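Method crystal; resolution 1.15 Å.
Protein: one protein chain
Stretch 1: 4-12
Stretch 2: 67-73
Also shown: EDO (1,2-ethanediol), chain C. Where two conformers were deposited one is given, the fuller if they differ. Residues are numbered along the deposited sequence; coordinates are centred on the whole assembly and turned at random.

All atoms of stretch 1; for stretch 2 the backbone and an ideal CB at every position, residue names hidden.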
ATOM      1  N   THR A   4      -0.587  -9.573   7.651  1.00  8.33           N
ATOM      2  CA  THR A   4       0.762  -9.106   7.784  1.00  8.90           C
ATOM      3  C   THR A   4       1.420  -8.754   6.444  1.00  8.46           C
ATOM      4  O   THR A   4       2.440  -8.100   6.431  1.00 10.23           O
ATOM      5  CB  THR A   4       1.598 -10.177   8.520  1.00 11.45           C
ATOM      6  OG1 THR A   4       1.282 -11.469   7.951  1.00 13.38           O
ATOM      7  CG2 THR A   4       1.313 -10.176  10.012  1.00 13.08           C
ATOM      8  N   SER A   5       0.833  -9.181   5.331  1.00  7.34           N
ATOM      9  CA  SER A   5       1.381  -8.843   4.024  1.00  7.35           C
ATOM     10  C   SER A   5       1.100  -7.377   3.698  1.00  6.61           C
ATOM     11  O   SER A   5       0.017  -6.870   4.003  1.00  7.25           O
ATOM     12  CB  SER A   5       0.796  -9.732   2.919  1.00  8.07           C
ATOM     13  OG  SER A   5       1.213 -11.063   3.107  1.00 10.24           O
ATOM     14  N   ARG A   6       2.095  -6.726   3.097  1.00  7.08           N
ATOM     15  CA  ARG A   6       1.956  -5.363   2.594  0.50  7.21           C
ATOM     16  C   ARG A   6       2.924  -5.172   1.450  1.00  6.60           C
ATOM     17  O   ARG A   6       3.739  -6.078   1.174  1.00  8.14           O
ATOM     18  CB  ARG A   6       2.101  -4.339   3.684  0.50  9.64           C
ATOM     19  CG  ARG A   6       3.420  -4.288   4.388  0.50  9.76           C
ATOM     20  CD  ARG A   6       3.375  -3.676   5.806  0.50 10.32           C
ATOM     21  NE  ARG A   6       4.639  -3.692   6.452  0.50 12.56           N
ATOM     22  CZ  ARG A   6       4.995  -2.774   7.327  0.50 13.38           C
ATOM     23  NH1 ARG A   6       4.196  -1.713   7.641  0.50 12.75           N
ATOM     24  NH2 ARG A   6       6.196  -2.854   7.860  0.50 16.50           N
ATOM     25  N   GLU A   7       2.846  -4.075   0.734  1.00  6.63           N
ATOM     26  CA  GLU A   7       3.805  -3.773  -0.325  1.00  6.12           C
ATOM     27  C   GLU A   7       4.378  -2.401  -0.122  1.00  6.57           C
ATOM     28  O   GLU A   7       3.679  -1.447   0.206  1.00  7.29           O
ATOM     29  CB  GLU A   7       3.193  -3.844  -1.733  1.00  6.76           C
ATOM     30  CG  GLU A   7       2.956  -5.236  -2.241  1.00  7.09           C
ATOM     31  CD  GLU A   7       2.391  -5.259  -3.630  1.00  7.48           C
ATOM     32  OE1 GLU A   7       1.847  -4.266  -4.118  1.00  7.44           O
ATOM     33  OE2 GLU A   7       2.479  -6.372  -4.245  1.00  9.30           O
ATOM     34  N   LEU A   8       5.667  -2.295  -0.376  1.00  6.43           N
ATOM     35  CA  LEU A   8       6.387  -1.023  -0.468  1.00  7.21           C
ATOM     36  C   LEU A   8       6.451  -0.632  -1.923  1.00  6.46           C
ATOM     37  O   LEU A   8       7.016  -1.381  -2.735  1.00  8.08           O
ATOM     38  CB  LEU A   8       7.845  -1.214   0.034  0.50  7.79           C
ATOM     39  CG  LEU A   8       8.095  -1.829   1.445  0.50  7.77           C
ATOM     40  CD1 LEU A   8       9.521  -2.337   1.579  0.50  9.14           C
ATOM     41  CD2 LEU A   8       7.727  -0.838   2.527  0.50 11.04           C
ATOM     42  N   VAL A   9       5.878   0.491  -2.300  1.00  6.49           N
ATOM     43  CA  VAL A   9       5.798   0.924  -3.668  1.00  6.74           C
ATOM     44  C   VAL A   9       6.508   2.246  -3.851  1.00  6.78           C
ATOM     45  O   VAL A   9       6.249   3.206  -3.116  1.00  7.64           O
ATOM     46  CB  VAL A   9       4.336   1.069  -4.115  1.00  7.03           C
ATOM     47  CG1 VAL A   9       4.229   1.484  -5.588  1.00  8.49           C
ATOM     48  CG2 VAL A   9       3.547  -0.211  -3.859  1.00  8.20           C
ATOM     49  N   GLU A  10       7.432   2.303  -4.812  1.00  6.46           N
ATOM     50  CA  GLU A  10       8.060   3.555  -5.223  1.00  6.73           C
ATOM     51  C   GLU A  10       7.523   3.902  -6.595  1.00  7.09           C
ATOM     52  O   GLU A  10       7.396   3.037  -7.461  1.00  6.79           O
ATOM     53  CB  GLU A  10       9.589   3.424  -5.295  1.00  8.45           C
ATOM     54  CG  GLU A  10      10.221   3.170  -3.973  1.00 12.94           C
ATOM     55  CD  GLU A  10      11.756   3.157  -4.072  1.00 16.20           C
ATOM     56  OE1 GLU A  10      12.362   3.539  -5.113  1.00 21.22           O
ATOM     57  OE2 GLU A  10      12.383   2.671  -3.092  1.00 19.77           O
ATOM     58  N   PHE A  11       7.192   5.174  -6.795  1.00  6.55           N
ATOM     59  CA  PHE A  11       6.524   5.564  -8.032  1.00  6.80           C
ATOM     60  C   PHE A  11       6.719   7.048  -8.280  1.00  6.37           C
ATOM     61  O   PHE A  11       7.040   7.811  -7.352  1.00  7.76           O
ATOM     62  CB  PHE A  11       5.019   5.246  -7.934  1.00  6.59           C
ATOM     63  CG  PHE A  11       4.285   6.005  -6.838  1.00  6.66           C
ATOM     64  CD1 PHE A  11       4.305   5.542  -5.520  1.00  6.89           C
ATOM     65  CD2 PHE A  11       3.591   7.171  -7.129  1.00  6.82           C
ATOM     66  CE1 PHE A  11       3.666   6.267  -4.536  1.00  7.19           C
ATOM     67  CE2 PHE A  11       2.944   7.894  -6.118  1.00  6.56           C
ATOM     68  CZ  PHE A  11       2.987   7.430  -4.831  1.00  7.32           C
ATOM     69  N   LYS A  12       6.469   7.461  -9.497  1.00  7.26           N
ATOM     70  CA  LYS A  12       6.390   8.872  -9.858  1.00  7.41           C
ATOM     71  C   LYS A  12       4.954   9.162 -10.276  1.00  7.60           C
ATOM     72  O   LYS A  12       4.139   8.253 -10.422  1.00  7.82           O
ATOM     73  CB  LYS A  12       7.416   9.231 -10.924  1.00  7.75           C
ATOM     74  CG  LYS A  12       8.809   9.292 -10.340  1.00  9.49           C
ATOM     75  CD  LYS A  12       9.934   9.507 -11.386  1.00 11.29           C
ATOM     76  CE  LYS A  12      11.316   9.539 -10.710  1.00 13.34           C
ATOM     77  NZ  LYS A  12      12.401   9.507 -11.721  1.00 16.08           N
ATOM     78  N   UNK A  67      -6.066  -5.987  -5.514  1.00  7.75           N
ATOM     79  CA  UNK A  67      -4.916  -6.424  -6.308  1.00  8.16           C
ATOM     80  C   UNK A  67      -3.686  -5.529  -6.148  1.00  7.14           C
ATOM     81  O   UNK A  67      -2.885  -5.394  -7.082  1.00  7.49           O
ATOM     82  CB  UNK A  67      -5.308  -6.481  -7.786  1.00  8.16           C
ATOM     83  N   UNK A  68      -3.483  -5.010  -4.948  1.00  6.48           N
ATOM     84  CA  UNK A  68      -2.150  -4.570  -4.531  1.00  6.49           C
ATOM     85  C   UNK A  68      -1.699  -3.353  -5.342  1.00  6.30           C
ATOM     86  O   UNK A  68      -2.484  -2.423  -5.539  1.00  6.12           O
ATOM     87  CB  UNK A  68      -1.140  -5.709  -4.684  1.00  6.49           C
ATOM     88  N   UNK A  69      -0.459  -3.337  -5.809  1.00  6.47           N
ATOM     89  CA  UNK A  69       0.063  -2.174  -6.521  1.00  6.07           C
ATOM     90  C   UNK A  69      -0.784  -1.856  -7.752  1.00  6.13           C
ATOM     91  O   UNK A  69      -0.890  -0.689  -8.155  1.00  6.04           O
ATOM     92  CB  UNK A  69       1.518  -2.411  -6.930  1.00  6.07           C
ATOM     93  N   UNK A  70      -1.342  -2.878  -8.393  1.00  5.88           N
ATOM     94  CA  UNK A  70      -2.187  -2.691  -9.581  1.00  6.06           C
ATOM     95  C   UNK A  70      -3.426  -1.882  -9.231  1.00  6.13           C
ATOM     96  O   UNK A  70      -3.835  -0.986  -9.976  1.00  6.03           O
ATOM     97  CB  UNK A  70      -2.592  -4.041 -10.177  1.00  6.06           C
ATOM     98  N   UNK A  71      -3.989  -2.140  -8.057  1.00  6.17           N
ATOM     99  CA  UNK A  71      -5.131  -1.369  -7.547  1.00  6.12           C
ATOM    100  C   UNK A  71      -4.736   0.052  -7.112  1.00  6.18           C
ATOM    101  O   UNK A  71      -5.508   0.980  -7.289  1.00  6.33           O
ATOM    102  CB  UNK A  71      -5.767  -2.107  -6.368  1.00  6.12           C
ATOM    103  N   UNK A  72      -3.532   0.216  -6.557  1.00  6.01           N
ATOM    104  CA  UNK A  72      -3.018   1.547  -6.229  1.00  5.88           C
ATOM    105  C   UNK A  72      -2.969   2.413  -7.486  1.00  6.20           C
ATOM    106  O   UNK A  72      -3.401   3.567  -7.482  1.00  6.43           O
ATOM    107  CB  UNK A  72      -1.630   1.450  -5.593  1.00  5.88           C
ATOM    108  N   UNK A  73      -2.497   1.849  -8.598  1.00  5.82           N
ATOM    109  CA  UNK A  73      -2.488   2.573  -9.863  1.00  6.23           C
ATOM    110  C   UNK A  73      -3.925   2.849 -10.321  1.00  6.13           C
ATOM    111  O   UNK A  73      -4.261   3.953 -10.720  1.00  6.70           O
ATOM    112  CB  UNK A  73      -1.726   1.783 -10.929  1.00  6.23           C
TER
HETATM  113  C1  EDO C1119       3.007  -2.323 -11.922  1.00 13.85           C
HETATM  114  O1  EDO C1119       4.024  -3.158 -11.569  1.00 11.73           O
HETATM  115  C2  EDO C1119       2.128  -2.016 -10.688  1.00 14.22           C
HETATM  116  O2  EDO C1119       1.502  -3.097 -10.220  1.00 11.50           O

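At position 67 the CA-to-CB bond points away from stretch 1, and nothing of that stretch lies within 5.5 Å of the ideal CB. Many polar side chains would be accepted; the deposited residue is D67, whose N donates to a side-chain acceptor at position 71.

Position 68 immediately precedes the helix, and its CB is directed toward stretch 1. The phi/psi pair of 67/-135 has a positive phi, a region glycine enters most easily. Yet the ideal CB lies 3.4 Å from E7 OE1, and beyond it the backbone of S5 and R6 offers a surface that a long or flat side chain could cover. The residue is W68, and 91 Å² of it is covered by stretch 1, the largest share in stretch 2. The indole reaches along the start of the strand: CH2 comes to 3.5 Å from S5 O, which lies at the ring edge near its plane, and CZ3 approaches R6 CA at 3.5 Å.

Position 69 opens the helix, where backbone amides lack partners from a preceding turn. E7 supplies an acceptor: the N of position 69 gives a weak hydrogen bond to E7 OE1 (3.0 Å, 125°). The ideal CB is 3.4 Å from that OE1 and 4.3 Å from V9 CG2, so a small side chain such as serine, alanine or threonine seems best suited. S69 is found. Its CB sits 4.2 Å from V9 CG2, and its OG is 2.8 Å from a water that donates to E7 OE2 (2.6 Å from the water oxygen), giving a second, water-mediated link to the glutamate. OG also hydrogen-bonds O2 of the ethanediol at 2.6 Å.

Positions 70 and 71 have no part of stretch 1 near their ideal CB atoms, and 70 points away. Polar, helix-compatible residues would suit both; they are Q70 and E71, the latter accepting the bond from D67 N through OE1 at 3.0 Å.

At position 72 the CB again points toward stretch 1, but no atom lies within 5.5 Å of it. A small residue would not reach the F11 ring, whereas leucine, methionine or an aromatic might. F72, with chi1 at 179° (t), presents its edge to the face of F11: CZ to CZ is 3.7 Å, with centroids 5.0 Å apart and planes at 64°.

Position 73 is out of reach of stretch 1, leaving the choice wide; the residue is V73.

Stretch 2 67-73: DWSQEFV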
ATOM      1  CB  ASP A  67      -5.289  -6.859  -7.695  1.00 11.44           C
ATOM      2  CG  ASP A  67      -5.827  -5.780  -8.501  1.00 11.34           C
ATOM      3  OD1 ASP A  67      -6.454  -4.812  -7.983  1.00 13.52           O
ATOM      4  OD2 ASP A  67      -5.798  -5.885  -9.773  1.00 12.73           O
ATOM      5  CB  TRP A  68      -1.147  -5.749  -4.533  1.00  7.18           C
ATOM      6  CG  TRP A  68      -1.463  -6.753  -3.469  1.00  7.68           C
ATOM      7  CD1 TRP A  68      -2.056  -7.985  -3.607  1.00  9.67           C
ATOM      8  CD2 TRP A  68      -1.151  -6.610  -2.093  1.00  7.68           C
ATOM      9  NE1 TRP A  68      -2.128  -8.587  -2.376  1.00  9.98           N
ATOM     10  CE2 TRP A  68      -1.586  -7.760  -1.428  1.00  8.23           C
ATOM     11  CE3 TRP A  68      -0.576  -5.576  -1.344  1.00  7.63           C
ATOM     12  CZ2 TRP A  68      -1.439  -7.923  -0.050  1.00  9.75           C
ATOM     13  CZ3 TRP A  68      -0.449  -5.722   0.024  1.00  8.35           C
ATOM     14  CH2 TRP A  68      -0.895  -6.869   0.651  1.00  9.29           C
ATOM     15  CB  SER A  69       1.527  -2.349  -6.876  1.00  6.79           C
ATOM     16  OG  SER A  69       1.732  -3.521  -7.684  1.00  7.78           O
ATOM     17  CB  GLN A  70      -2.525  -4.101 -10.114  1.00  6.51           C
ATOM     18  CG  GLN A  70      -3.205  -4.105 -11.463  1.00  6.67           C
ATOM     19  CD  GLN A  70      -3.280  -5.498 -12.034  1.00  7.46           C
ATOM     20  OE1 GLN A  70      -2.739  -6.448 -11.475  1.00  8.79           O
ATOM     21  NE2 GLN A  70      -3.864  -5.651 -13.208  1.00  8.48           N
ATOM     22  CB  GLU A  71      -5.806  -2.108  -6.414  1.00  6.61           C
ATOM     23  CG  GLU A  71      -7.088  -1.470  -5.989  1.00  8.31           C
ATOM     24  CD  GLU A  71      -8.027  -2.371  -5.265  1.00 11.05           C
ATOM     25  OE1 GLU A  71      -7.808  -3.590  -5.210  1.00 14.58           O
ATOM     26  OE2 GLU A  71      -9.037  -1.836  -4.713  1.00 13.15           O
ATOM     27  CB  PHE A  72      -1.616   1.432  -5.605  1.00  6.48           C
ATOM     28  CG  PHE A  72      -1.014   2.761  -5.263  1.00  6.49           C
ATOM     29  CD1 PHE A  72      -1.461   3.462  -4.180  1.00  7.25           C
ATOM     30  CD2 PHE A  72       0.002   3.308  -6.027  1.00  8.28           C
ATOM     31  CE1 PHE A  72      -0.901   4.711  -3.864  1.00  8.11           C
ATOM     32  CE2 PHE A  72       0.525   4.560  -5.725  1.00  8.86           C
ATOM     33  CZ  PHE A  72       0.069   5.231  -4.641  1.00  8.84           C
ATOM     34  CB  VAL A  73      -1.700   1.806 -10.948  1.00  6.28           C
ATOM     35  CG1 VAL A  73      -1.772   2.534 -12.284  1.00  7.36           C
ATOM     36  CG2 VAL A  73      -0.256   1.630 -10.510  1.00  7.03           C
TER
HETATM   37  O   HOH W   1       1.595  -6.056  -6.624  1.00 10.78           O
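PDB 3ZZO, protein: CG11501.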